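Local coordinates for galactose mutarotase related enzyme (PDB 3DCD), which is of unproven function but probably binds carbohydrate and may act as a sugar isomerase of the galactose mutarotase type, at residues Asp59-Lys64 with Gly266-Lys271; Met163-Thr168 with Asn212-Ser217. One frame throughout, in Å; residues are numbered along the deposited sequence.

Contact 1. Residues Asp59-Lys64 with Gly266-Lys271; sequences DEYTYK and GDLEHK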
ATOM      1  N   ASP A  59     -19.613  -5.790  -1.016  1.00 18.02           N
ATOM      2  CA  ASP A  59     -18.550  -6.753  -0.688  1.00 18.21           C
ATOM      3  C   ASP A  59     -18.733  -8.083  -1.403  1.00 18.10           C
ATOM      4  O   ASP A  59     -18.549  -9.137  -0.805  1.00 17.21           O
ATOM      5  CB  ASP A  59     -18.443  -6.963   0.834  1.00 18.74           C
ATOM      6  CG  ASP A  59     -18.205  -5.670   1.569  1.00 19.83           C
ATOM      7  OD1 ASP A  59     -17.207  -4.997   1.243  1.00 18.09           O
ATOM      8  OD2 ASP A  59     -19.030  -5.318   2.447  1.00 21.38           O
ATOM      9  N   GLU A  60     -19.089  -8.026  -2.687  1.00 18.06           N
ATOM     10  CA  GLU A  60     -19.327  -9.239  -3.446  1.00 18.79           C
ATOM     11  C   GLU A  60     -19.037  -9.076  -4.939  1.00 18.12           C
ATOM     12  O   GLU A  60     -18.973  -7.973  -5.470  1.00 18.48           O
ATOM     13  CB  GLU A  60     -20.762  -9.757  -3.223  1.00 18.91           C
ATOM     14  CG  GLU A  60     -21.838  -8.876  -3.822  1.00 19.57           C
ATOM     15  CD  GLU A  60     -23.244  -9.408  -3.598  1.00 21.34           C
ATOM     16  OE1 GLU A  60     -23.513 -10.037  -2.547  1.00 24.08           O
ATOM     17  OE2 GLU A  60     -24.092  -9.165  -4.478  1.00 26.02           O
ATOM     18  N   TYR A  61     -18.853 -10.207  -5.601  1.00 17.47           N
ATOM     19  CA  TYR A  61     -18.633 -10.254  -7.028  1.00 16.87           C
ATOM     20  C   TYR A  61     -19.154 -11.581  -7.536  1.00 16.68           C
ATOM     21  O   TYR A  61     -19.430 -12.496  -6.749  1.00 16.30           O
ATOM     22  CB  TYR A  61     -17.149 -10.093  -7.366  1.00 16.51           C
ATOM     23  CG  TYR A  61     -16.248 -11.232  -6.896  1.00 16.69           C
ATOM     24  CD1 TYR A  61     -15.986 -12.329  -7.727  1.00 16.49           C
ATOM     25  CD2 TYR A  61     -15.626 -11.190  -5.640  1.00 17.49           C
ATOM     26  CE1 TYR A  61     -15.165 -13.365  -7.314  1.00 17.51           C
ATOM     27  CE2 TYR A  61     -14.784 -12.222  -5.224  1.00 16.52           C
ATOM     28  CZ  TYR A  61     -14.561 -13.299  -6.067  1.00 16.59           C
ATOM     29  OH  TYR A  61     -13.744 -14.327  -5.666  1.00 16.71           O
ATOM     30  N   THR A  62     -19.293 -11.686  -8.853  1.00 17.12           N
ATOM     31  CA  THR A  62     -19.645 -12.964  -9.461  1.00 17.05           C
ATOM     32  C   THR A  62     -18.499 -13.411 -10.350  1.00 17.44           C
ATOM     33  O   THR A  62     -17.763 -12.592 -10.910  1.00 15.96           O
ATOM     34  CB  THR A  62     -20.978 -12.930 -10.264  1.00 17.71           C
ATOM     35  OG1 THR A  62     -20.876 -12.004 -11.362  1.00 18.57           O
ATOM     36  CG2 THR A  62     -22.147 -12.546  -9.357  1.00 16.50           C
ATOM     37  N   TYR A  63     -18.333 -14.722 -10.446  1.00 17.39           N
ATOM     38  CA  TYR A  63     -17.376 -15.277 -11.376  1.00 18.25           C
ATOM     39  C   TYR A  63     -17.984 -16.534 -11.924  1.00 18.52           C
ATOM     40  O   TYR A  63     -18.421 -17.395 -11.154  1.00 18.18           O
ATOM     41  CB  TYR A  63     -16.040 -15.565 -10.691  1.00 19.12           C
ATOM     42  CG  TYR A  63     -15.018 -16.192 -11.614  1.00 18.75           C
ATOM     43  CD1 TYR A  63     -14.445 -15.458 -12.660  1.00 19.38           C
ATOM     44  CD2 TYR A  63     -14.635 -17.519 -11.445  1.00 19.94           C
ATOM     45  CE1 TYR A  63     -13.510 -16.027 -13.502  1.00 20.45           C
ATOM     46  CE2 TYR A  63     -13.695 -18.107 -12.281  1.00 20.96           C
ATOM     47  CZ  TYR A  63     -13.138 -17.355 -13.307  1.00 20.80           C
ATOM     48  OH  TYR A  63     -12.210 -17.941 -14.131  1.00 22.32           O
ATOM     49  N   LYS A  64     -18.066 -16.609 -13.253  1.00 18.80           N
ATOM     50  CA  LYS A  64     -18.725 -17.729 -13.933  1.00 18.93           C
ATOM     51  C   LYS A  64     -20.141 -17.962 -13.419  1.00 18.10           C
ATOM     52  O   LYS A  64     -20.586 -19.095 -13.348  1.00 17.43           O
ATOM     53  CB  LYS A  64     -17.911 -19.037 -13.806  1.00 19.50           C
ATOM     54  CG  LYS A  64     -16.493 -18.987 -14.369  1.00 21.22           C
ATOM     55  CD  LYS A  64     -16.469 -18.642 -15.841  1.00 24.29           C
ATOM     56  CE  LYS A  64     -15.052 -18.706 -16.390  1.00 25.08           C
ATOM     57  NZ  LYS A  64     -14.947 -17.942 -17.662  1.00 26.71           N
ATOM     58  N   GLY A 266     -20.265  -6.075 -11.362  1.00 20.59           N
ATOM     59  CA  GLY A 266     -19.996  -7.101 -10.349  1.00 20.44           C
ATOM     60  C   GLY A 266     -19.332  -8.360 -10.879  1.00 20.13           C
ATOM     61  O   GLY A 266     -18.901  -9.202 -10.098  1.00 20.16           O
ATOM     62  N   ASP A 267     -19.268  -8.501 -12.205  1.00 19.43           N
ATOM     63  CA  ASP A 267     -18.591  -9.633 -12.827  1.00 19.40           C
ATOM     64  C   ASP A 267     -17.072  -9.450 -12.744  1.00 18.65           C
ATOM     65  O   ASP A 267     -16.526  -8.508 -13.312  1.00 17.74           O
ATOM     66  CB  ASP A 267     -19.012  -9.761 -14.288  1.00 19.62           C
ATOM     67  CG  ASP A 267     -18.468 -11.015 -14.951  1.00 20.68           C
ATOM     68  OD1 ASP A 267     -17.499 -11.627 -14.448  1.00 19.74           O
ATOM     69  OD2 ASP A 267     -19.023 -11.390 -16.001  1.00 22.61           O
ATOM     70  N   LEU A 268     -16.394 -10.356 -12.038  1.00 18.31           N
ATOM     71  CA  LEU A 268     -14.930 -10.253 -11.895  1.00 17.91           C
ATOM     72  C   LEU A 268     -14.209 -10.120 -13.244  1.00 17.99           C
ATOM     73  O   LEU A 268     -13.185  -9.435 -13.359  1.00 17.48           O
ATOM     74  CB  LEU A 268     -14.390 -11.467 -11.131  1.00 17.56           C
ATOM     75  CG  LEU A 268     -12.906 -11.536 -10.768  1.00 18.25           C
ATOM     76  CD1 LEU A 268     -12.547 -10.446  -9.774  1.00 18.42           C
ATOM     77  CD2 LEU A 268     -12.637 -12.910 -10.177  1.00 17.89           C
ATOM     78  N   GLU A 269     -14.731 -10.800 -14.261  1.00 18.23           N
ATOM     79  CA  GLU A 269     -14.133 -10.734 -15.584  1.00 19.23           C
ATOM     80  C   GLU A 269     -14.303  -9.371 -16.240  1.00 19.07           C
ATOM     81  O   GLU A 269     -13.618  -9.082 -17.212  1.00 19.62           O
ATOM     82  CB  GLU A 269     -14.710 -11.813 -16.494  1.00 19.73           C
ATOM     83  CG  GLU A 269     -14.300 -13.218 -16.100  1.00 21.66           C
ATOM     84  CD  GLU A 269     -14.788 -14.252 -17.090  1.00 24.19           C
ATOM     85  OE1 GLU A 269     -15.941 -14.720 -16.963  1.00 23.58           O
ATOM     86  OE2 GLU A 269     -14.002 -14.595 -17.995  1.00 26.05           O
ATOM     87  N   HIS A 270     -15.220  -8.544 -15.739  1.00 19.05           N
ATOM     88  CA  HIS A 270     -15.396  -7.182 -16.282  1.00 19.38           C
ATOM     89  C   HIS A 270     -14.847  -6.090 -15.367  1.00 19.26           C
ATOM     90  O   HIS A 270     -14.921  -4.893 -15.712  1.00 19.38           O
ATOM     91  CB  HIS A 270     -16.867  -6.873 -16.538  1.00 19.81           C
ATOM     92  CG  HIS A 270     -17.550  -7.831 -17.460  1.00 21.29           C
ATOM     93  ND1 HIS A 270     -18.917  -8.012 -17.453  1.00 21.71           N
ATOM     94  CD2 HIS A 270     -17.061  -8.661 -18.413  1.00 23.11           C
ATOM     95  CE1 HIS A 270     -19.240  -8.912 -18.366  1.00 23.15           C
ATOM     96  NE2 HIS A 270     -18.132  -9.321 -18.960  1.00 22.86           N
ATOM     97  N   LYS A 271     -14.315  -6.476 -14.205  1.00 18.40           N
ATOM     98  CA  LYS A 271     -13.925  -5.487 -13.184  1.00 17.63           C
ATOM     99  C   LYS A 271     -12.732  -4.629 -13.622  1.00 18.11           C
ATOM    100  O   LYS A 271     -11.635  -5.127 -13.807  1.00 17.87           O
ATOM    101  CB  LYS A 271     -13.651  -6.166 -11.837  1.00 18.23           C
ATOM    102  CG  LYS A 271     -13.265  -5.210 -10.690  1.00 16.30           C
ATOM    103  CD  LYS A 271     -13.050  -6.000  -9.401  1.00 16.36           C
ATOM    104  CE  LYS A 271     -12.235  -5.178  -8.383  1.00 15.37           C
ATOM    105  NZ  LYS A 271     -12.892  -3.860  -8.051  1.00 14.37           N
TER
HETATM  106  O   HOH W   1     -17.495 -14.415 -14.815  1.00 17.88           O
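Thr62 is bonded through both its backbone polar groups to the loop 266-271. Thr62 N donates to Gly266 O at 2.8 Å. Thr62 O accepts from Leu268 N at 2.9 Å, in a nearly straight bond (N-H...O 175°). The two bonds flank Asp267 and make a single beta bridge between Thr62 and Asp267.

Leu268 points toward the strand. With CG anti to the backbone N (chi1 -176°), its side chain runs alongside Tyr61, pointing the same way. Leu268 CD2 lies 3.8 Å from Tyr61 CE1 and 4.0 Å from Tyr63 CD1, so one methyl meets both rings. Glu269 CG comes to the edge of the Tyr63 ring, 3.9 Å from Tyr63 CE1. Lys64 NZ reaches both Glu269 oxygens, OE1 at 3.4 Å and OE2 about as far, in a long, weak salt bridge. These two side chains cross at about a right angle.

One water accepts from the backbone N of Lys64 and donates to Asp267 OD1 and Glu269 OE1. Asp267 OD1 also accepts from Glu269 N at 2.9 Å, from above the carboxylate plane, in an Asx turn. Gly266 has a positive phi (91°), where a CB would press on the preceding carbonyl O.

Further out, Tyr61 OH is hydrogen-bonded to Val104 O, and Ile137 of strand 136-147 touches Leu268 and Glu269. The contact joins the 60-63/66-69 hairpin to the loop before strand 275-277. Asp267 OD1 thus serves turn and water at once, linking the loop's shape to Lys64 N.

Contact 2. Residues Met163-Thr168 with Asn212-Ser217; sequences MHPSVT and NDNKVS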
HETATM    1  N   MSE A 163       4.735  15.075  -5.571  1.00 25.31           N
HETATM    2  CA  MSE A 163       4.886  13.994  -6.524  1.00 28.25           C
HETATM    3  C   MSE A 163       5.833  14.374  -7.652  1.00 26.48           C
HETATM    4  O   MSE A 163       5.790  15.495  -8.172  1.00 26.31           O
HETATM    5  CB  MSE A 163       3.524  13.584  -7.053  1.00 27.57           C
HETATM    6  CG  MSE A 163       2.556  13.278  -5.935  1.00 28.93           C
HETATM    7 SE   MSE A 163       0.853  12.626  -6.612  1.00 39.95          SE
HETATM    8  CE  MSE A 163       1.547  11.114  -7.559  1.00 32.94           C
ATOM      9  N   HIS A 164       6.720  13.450  -7.996  1.00 25.53           N
ATOM     10  CA  HIS A 164       7.617  13.634  -9.125  1.00 25.01           C
ATOM     11  C   HIS A 164       7.358  12.503 -10.130  1.00 23.63           C
ATOM     12  O   HIS A 164       7.089  11.380  -9.721  1.00 22.09           O
ATOM     13  CB  HIS A 164       9.066  13.645  -8.635  1.00 25.75           C
ATOM     14  CG  HIS A 164       9.341  14.702  -7.604  1.00 30.67           C
ATOM     15  ND1 HIS A 164       9.172  14.489  -6.249  1.00 34.44           N
ATOM     16  CD2 HIS A 164       9.747  15.988  -7.736  1.00 34.69           C
ATOM     17  CE1 HIS A 164       9.477  15.592  -5.590  1.00 36.20           C
ATOM     18  NE2 HIS A 164       9.830  16.517  -6.469  1.00 38.10           N
ATOM     19  N   PRO A 165       7.361  12.806 -11.448  1.00 23.07           N
ATOM     20  CA  PRO A 165       7.520  14.127 -12.095  1.00 22.14           C
ATOM     21  C   PRO A 165       6.412  15.077 -11.668  1.00 21.57           C
ATOM     22  O   PRO A 165       5.332  14.618 -11.294  1.00 21.05           O
ATOM     23  CB  PRO A 165       7.345  13.812 -13.589  1.00 22.02           C
ATOM     24  CG  PRO A 165       7.585  12.352 -13.724  1.00 23.94           C
ATOM     25  CD  PRO A 165       7.147  11.733 -12.430  1.00 22.55           C
ATOM     26  N   SER A 166       6.683  16.382 -11.730  1.00 20.79           N
ATOM     27  CA  SER A 166       5.740  17.400 -11.278  1.00 20.89           C
ATOM     28  C   SER A 166       4.790  17.706 -12.413  1.00 20.18           C
ATOM     29  O   SER A 166       5.004  18.655 -13.189  1.00 20.23           O
ATOM     30  CB  SER A 166       6.467  18.686 -10.868  1.00 21.37           C
ATOM     31  OG  SER A 166       7.192  18.494  -9.653  1.00 24.41           O
ATOM     32  N   VAL A 167       3.744  16.898 -12.514  1.00 19.18           N
ATOM     33  CA  VAL A 167       2.739  17.091 -13.547  1.00 18.71           C
ATOM     34  C   VAL A 167       1.381  16.945 -12.921  1.00 18.58           C
ATOM     35  O   VAL A 167       1.226  16.205 -11.936  1.00 18.71           O
ATOM     36  CB  VAL A 167       2.889  16.102 -14.716  1.00 18.89           C
ATOM     37  CG1 VAL A 167       4.232  16.340 -15.444  1.00 20.17           C
ATOM     38  CG2 VAL A 167       2.765  14.644 -14.253  1.00 19.31           C
ATOM     39  N   THR A 168       0.399  17.650 -13.483  1.00 18.25           N
ATOM     40  CA  THR A 168      -0.985  17.503 -13.060  1.00 19.70           C
ATOM     41  C   THR A 168      -1.475  16.109 -13.459  1.00 18.95           C
ATOM     42  O   THR A 168      -1.193  15.631 -14.572  1.00 19.52           O
ATOM     43  CB  THR A 168      -1.841  18.627 -13.673  1.00 19.68           C
ATOM     44  OG1 THR A 168      -1.441  19.874 -13.081  1.00 22.67           O
ATOM     45  CG2 THR A 168      -3.283  18.439 -13.312  1.00 25.13           C
ATOM     46  N   ASN A 212       7.026   4.852 -15.241  1.00 26.15           N
ATOM     47  CA  ASN A 212       7.595   4.160 -14.072  1.00 27.50           C
ATOM     48  C   ASN A 212       8.561   4.964 -13.217  1.00 27.14           C
ATOM     49  O   ASN A 212       9.367   4.404 -12.456  1.00 28.12           O
ATOM     50  CB  ASN A 212       8.213   2.814 -14.473  1.00 28.29           C
ATOM     51  CG  ASN A 212       9.073   2.905 -15.719  1.00 32.18           C
ATOM     52  OD1 ASN A 212       8.993   2.035 -16.601  1.00 37.92           O
ATOM     53  ND2 ASN A 212       9.892   3.960 -15.812  1.00 32.01           N
ATOM     54  N   ASP A 213       8.470   6.278 -13.320  1.00 27.23           N
ATOM     55  CA  ASP A 213       9.405   7.149 -12.614  1.00 27.00           C
ATOM     56  C   ASP A 213       8.732   7.923 -11.514  1.00 25.24           C
ATOM     57  O   ASP A 213       9.294   8.899 -11.013  1.00 26.06           O
ATOM     58  CB  ASP A 213      10.151   8.098 -13.575  1.00 27.82           C
ATOM     59  CG  ASP A 213       9.218   8.961 -14.429  1.00 31.03           C
ATOM     60  OD1 ASP A 213       7.973   8.746 -14.456  1.00 34.10           O
ATOM     61  OD2 ASP A 213       9.758   9.868 -15.099  1.00 34.74           O
ATOM     62  N   ASN A 214       7.535   7.487 -11.121  1.00 23.09           N
ATOM     63  CA  ASN A 214       6.776   8.236 -10.137  1.00 20.26           C
ATOM     64  C   ASN A 214       7.320   8.038  -8.738  1.00 19.56           C
ATOM     65  O   ASN A 214       7.643   6.909  -8.311  1.00 18.32           O
ATOM     66  CB  ASN A 214       5.283   7.907 -10.185  1.00 19.27           C
ATOM     67  CG  ASN A 214       4.700   8.129 -11.561  1.00 18.87           C
ATOM     68  OD1 ASN A 214       4.348   7.177 -12.263  1.00 19.89           O
ATOM     69  ND2 ASN A 214       4.609   9.380 -11.958  1.00 15.01           N
ATOM     70  N   LYS A 215       7.432   9.155  -8.040  1.00 19.05           N
ATOM     71  CA  LYS A 215       7.877   9.143  -6.660  1.00 20.31           C
ATOM     72  C   LYS A 215       7.008  10.098  -5.870  1.00 19.59           C
ATOM     73  O   LYS A 215       6.766  11.222  -6.300  1.00 20.54           O
ATOM     74  CB  LYS A 215       9.344   9.565  -6.558  1.00 20.73           C
ATOM     75  CG  LYS A 215      10.233   8.802  -7.523  1.00 25.75           C
ATOM     76  CD  LYS A 215      11.556   9.530  -7.826  1.00 32.12           C
ATOM     77  CE  LYS A 215      11.430  10.751  -8.794  1.00 36.48           C
ATOM     78  NZ  LYS A 215      11.287  10.418 -10.262  1.00 37.32           N
ATOM     79  N   VAL A 216       6.552   9.653  -4.714  1.00 18.53           N
ATOM     80  CA  VAL A 216       5.790  10.511  -3.817  1.00 17.74           C
ATOM     81  C   VAL A 216       6.692  10.825  -2.606  1.00 18.58           C
ATOM     82  O   VAL A 216       7.166   9.898  -1.945  1.00 17.67           O
ATOM     83  CB  VAL A 216       4.478   9.825  -3.350  1.00 17.78           C
ATOM     84  CG1 VAL A 216       3.659  10.775  -2.454  1.00 16.84           C
ATOM     85  CG2 VAL A 216       3.633   9.339  -4.566  1.00 16.24           C
ATOM     86  N   SER A 217       6.944  12.112  -2.341  1.00 18.42           N
ATOM     87  CA  SER A 217       7.803  12.504  -1.217  1.00 19.65           C
ATOM     88  C   SER A 217       6.959  13.084  -0.116  1.00 19.61           C
ATOM     89  O   SER A 217       6.203  14.028  -0.343  1.00 20.65           O
ATOM     90  CB  SER A 217       8.817  13.598  -1.601  1.00 19.79           C
ATOM     91  OG  SER A 217       9.704  13.160  -2.600  1.00 25.37           O
TER
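Lys215 O receives the N-H of His164 N at 2.8 Å, in a nearly straight bond (N-H...O 171°). The same oxygen, Lys215 O, takes a CA-H...O contact from Met163 CA at 3.4 Å. In return, Lys215 N donates to His164 O at 2.8 Å. Asn214 CA also meets His164 O at 3.2 Å, in a second CA-H...O contact.

His164 and Lys215 are therefore an antiparallel hydrogen-bonded pair, and Met163 and Val216 the adjoining non-hydrogen-bonded pair. They lie where strand 159-164 ends against strand 214-220, toward one side of the large antiparallel sheet of the galactose mutarotase-like fold. Strand 226-232 pairs with the other edge of 214-220.

The side chains of the two pairs fall on opposite faces. On one, selenomethionine Met163 and Val216 lie side by side, with Met163 CE 4.1 Å from Val216 CG2. On the other, Lys215 CE packs against His164 CB at 3.7 Å. The Lys215 chain bends at chi3 and again at chi4 (-77°), which turns NZ back, and Lys215 NZ donates to Asp213 O at 2.6 Å. Ser217 OG approaches the imidazole edge of His164.

A cis peptide precedes Pro165, where the strand gives way to an inverse gamma turn centred on Ser166. Pro165 CG sits 3.6 Å from Asp213 OD2, the two side chains crossing at about a right angle.

Overall arrangement
Contact 1 and contact 2 belong to separate parts of one chain and do not touch. Their centres are 32 Å apart, and their nearest atoms about 20 Å. Along the sequence, both segments of contact 2 fall within the part of the chain that contact 1 brings together at its ends. Contact 1 is the more peripheral, its centre about 23 Å from that of the chain against about 17 Å for contact 2. It links a two-stranded hairpin to a loop, while contact 2 is a strand pairing within the large antiparallel sheet. Both belong to the aldose 1-epimerase-like fold. Neither contact is assigned to a sugar site.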